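Local atomic coordinates of acetyl xylan esterase (Metagenome, PDB entry 6XYC), a protein that probably removes both acetyl and feruloyl groups from complex natural xylans, as a bifunctional carbohydrate esterase of the alpha/beta-hydrolase superfamily. Residues 192-196 / 197-201. Numbering follows the deposited sequence.
Sequences VLIGK and KDPRE
The side chain of K197 folds back over the chain it follows and ends on the carbonyl of I194. K197 CB lies 4.1 Å from I194 CD1; CG, CD and CE then run past the I194 oxygen, with K197 CD 3.5 Å from I194 O. A last bend (chi4 87°) turns K197 NZ onto I194 O in a 2.8 Å hydrogen bond. The C=O...N angle is 155°, with the nitrogen slightly tilted from the carbonyl plane. I194 is the first non-helical residue after helix 189-193, so the ammonium group takes up a carbonyl just past the helix end, where G195 and K196, both at positive phi, turn the chain. Shortened to an alanine here, the side chain would keep CB against I194 but would probably leave the I194 carbonyl without its ammonium partner. This loop leads to helix 203-208 in the alpha/beta-hydrolase fold; W205 of that helix touches both I194 and K197. I194 CD1 also reaches P199 CG, at 4.3 Å. Beyond, D198 forms an Asx turn: OD1 accepts the backbone N of R200 from above the carboxylate plane and NE of R200 through its syn lone pair, while R200 NH2 completes the side-on salt bridge, 2.9 Å from D198 OD2.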
ATOM      1  N   VAL A 192     -16.710  -1.844   8.486  1.00 24.67           N
ATOM      2  CA  VAL A 192     -16.003  -2.744   9.395  1.00 25.28           C
ATOM      3  C   VAL A 192     -14.684  -2.123   9.833  1.00 26.98           C
ATOM      4  O   VAL A 192     -14.296  -2.209  11.005  1.00 26.49           O
ATOM      5  CB  VAL A 192     -15.787  -4.109   8.713  1.00 25.61           C
ATOM      6  CG1 VAL A 192     -15.005  -5.042   9.620  1.00 28.49           C
ATOM      7  CG2 VAL A 192     -17.122  -4.725   8.314  1.00 24.99           C
ATOM      8  N   LEU A 193     -13.981  -1.482   8.897  1.00 24.04           N
ATOM      9  CA  LEU A 193     -12.693  -0.879   9.208  1.00 22.46           C
ATOM     10  C   LEU A 193     -12.809   0.166  10.309  1.00 25.79           C
ATOM     11  O   LEU A 193     -11.879   0.325  11.108  1.00 25.34           O
ATOM     12  CB  LEU A 193     -12.101  -0.244   7.945  1.00 23.61           C
ATOM     13  CG  LEU A 193     -10.726   0.404   7.982  1.00 23.54           C
ATOM     14  CD1 LEU A 193      -9.663  -0.636   8.308  1.00 24.86           C
ATOM     15  CD2 LEU A 193     -10.423   1.080   6.649  1.00 25.25           C
ATOM     16  N   ILE A 194     -13.926   0.884  10.377  1.00 26.40           N
ATOM     17  CA  ILE A 194     -14.083   1.960  11.346  1.00 27.26           C
ATOM     18  C   ILE A 194     -14.886   1.508  12.566  1.00 32.03           C
ATOM     19  O   ILE A 194     -15.392   2.349  13.315  1.00 30.20           O
ATOM     20  CB  ILE A 194     -14.702   3.218  10.714  1.00 25.65           C
ATOM     21  CG1 ILE A 194     -16.105   2.958  10.167  1.00 27.43           C
ATOM     22  CG2 ILE A 194     -13.804   3.750   9.605  1.00 28.39           C
ATOM     23  CD1 ILE A 194     -16.822   4.213   9.710  1.00 26.72           C
ATOM     24  N   GLY A 195     -14.996   0.203  12.794  1.00 28.77           N
ATOM     25  CA  GLY A 195     -15.692  -0.310  13.953  1.00 30.89           C
ATOM     26  C   GLY A 195     -17.150  -0.645  13.735  1.00 32.82           C
ATOM     27  O   GLY A 195     -17.929  -0.570  14.686  1.00 34.63           O
ATOM     28  N   LYS A 196     -17.541  -1.008  12.509  1.00 29.25           N
ATOM     29  CA  LYS A 196     -18.940  -1.305  12.157  1.00 33.40           C
ATOM     30  C   LYS A 196     -19.870  -0.142  12.507  1.00 32.73           C
ATOM     31  O   LYS A 196     -20.957  -0.335  13.058  1.00 38.84           O
ATOM     32  CB  LYS A 196     -19.388  -2.614  12.826  1.00 37.42           C
ATOM     33  CG  LYS A 196     -18.522  -3.792  12.411  1.00 38.60           C
ATOM     34  CD  LYS A 196     -19.035  -5.098  12.965  1.00 55.92           C
ATOM     35  CE  LYS A 196     -18.023  -5.724  13.907  1.00 53.32           C
ATOM     36  NZ  LYS A 196     -16.782  -6.152  13.200  1.00 61.20           N
ATOM     37  N   LYS A 197     -19.415   1.075  12.220  1.00 33.84           N
ATOM     38  CA  LYS A 197     -20.250   2.265  12.210  1.00 30.36           C
ATOM     39  C   LYS A 197     -20.730   2.534  10.783  1.00 32.55           C
ATOM     40  O   LYS A 197     -20.148   2.047   9.815  1.00 28.87           O
ATOM     41  CB  LYS A 197     -19.472   3.469  12.745  1.00 35.41           C
ATOM     42  CG  LYS A 197     -18.897   3.287  14.158  1.00 36.06           C
ATOM     43  CD  LYS A 197     -17.978   4.452  14.532  1.00 38.98           C
ATOM     44  CE  LYS A 197     -17.287   4.238  15.864  1.00 46.67           C
ATOM     45  NZ  LYS A 197     -16.028   3.479  15.751  1.00 43.51           N
ATOM     46  N   ASP A 198     -21.802   3.318  10.663  1.00 31.21           N
ATOM     47  CA  ASP A 198     -22.328   3.720   9.362  1.00 31.40           C
ATOM     48  C   ASP A 198     -21.469   4.852   8.813  1.00 29.97           C
ATOM     49  O   ASP A 198     -21.498   5.963   9.358  1.00 28.70           O
ATOM     50  CB  ASP A 198     -23.787   4.156   9.484  1.00 31.54           C
ATOM     51  CG  ASP A 198     -24.426   4.474   8.140  1.00 33.73           C
ATOM     52  OD1 ASP A 198     -23.708   4.518   7.118  1.00 29.54           O
ATOM     53  OD2 ASP A 198     -25.659   4.684   8.105  1.00 37.87           O
ATOM     54  N   PRO A 199     -20.692   4.626   7.748  1.00 27.36           N
ATOM     55  CA  PRO A 199     -19.875   5.730   7.213  1.00 27.85           C
ATOM     56  C   PRO A 199     -20.680   6.989   6.926  1.00 27.11           C
ATOM     57  O   PRO A 199     -20.143   8.099   7.019  1.00 26.06           O
ATOM     58  CB  PRO A 199     -19.273   5.133   5.930  1.00 27.88           C
ATOM     59  CG  PRO A 199     -19.232   3.642   6.197  1.00 26.80           C
ATOM     60  CD  PRO A 199     -20.511   3.378   6.981  1.00 28.52           C
ATOM     61  N   ARG A 200     -21.966   6.846   6.587  1.00 27.55           N
ATOM     62  CA  ARG A 200     -22.802   8.007   6.306  1.00 29.13           C
ATOM     63  C   ARG A 200     -23.030   8.857   7.547  1.00 29.88           C
ATOM     64  O   ARG A 200     -23.432  10.018   7.423  1.00 29.67           O
ATOM     65  CB  ARG A 200     -24.143   7.573   5.726  1.00 30.39           C
ATOM     66  CG  ARG A 200     -24.046   6.896   4.377  1.00 28.13           C
ATOM     67  CD  ARG A 200     -25.381   6.275   3.998  1.00 31.48           C
ATOM     68  NE  ARG A 200     -25.826   5.298   4.988  1.00 34.17           N
ATOM     69  CZ  ARG A 200     -27.037   4.746   5.006  1.00 40.98           C
ATOM     70  NH1 ARG A 200     -27.933   5.070   4.083  1.00 39.02           N
ATOM     71  NH2 ARG A 200     -27.349   3.865   5.946  1.00 37.38           N
ATOM     72  N   GLU A 201     -22.775   8.314   8.736  1.00 29.71           N
ATOM     73  CA  GLU A 201     -22.944   9.057   9.977  1.00 31.12           C
ATOM     74  C   GLU A 201     -21.624   9.442  10.622  1.00 30.47           C
ATOM     75  O   GLU A 201     -21.634   9.992  11.730  1.00 30.97           O
ATOM     76  CB  GLU A 201     -23.760   8.238  10.985  1.00 33.47           C
ATOM     77  CG  GLU A 201     -25.162   7.889  10.530  1.00 36.38           C
ATOM     78  CD  GLU A 201     -25.784   6.780  11.356  1.00 46.01           C
ATOM     79  OE1 GLU A 201     -25.239   6.464  12.436  1.00 46.65           O
ATOM     80  OE2 GLU A 201     -26.815   6.223  10.924  1.00 53.18           O
TER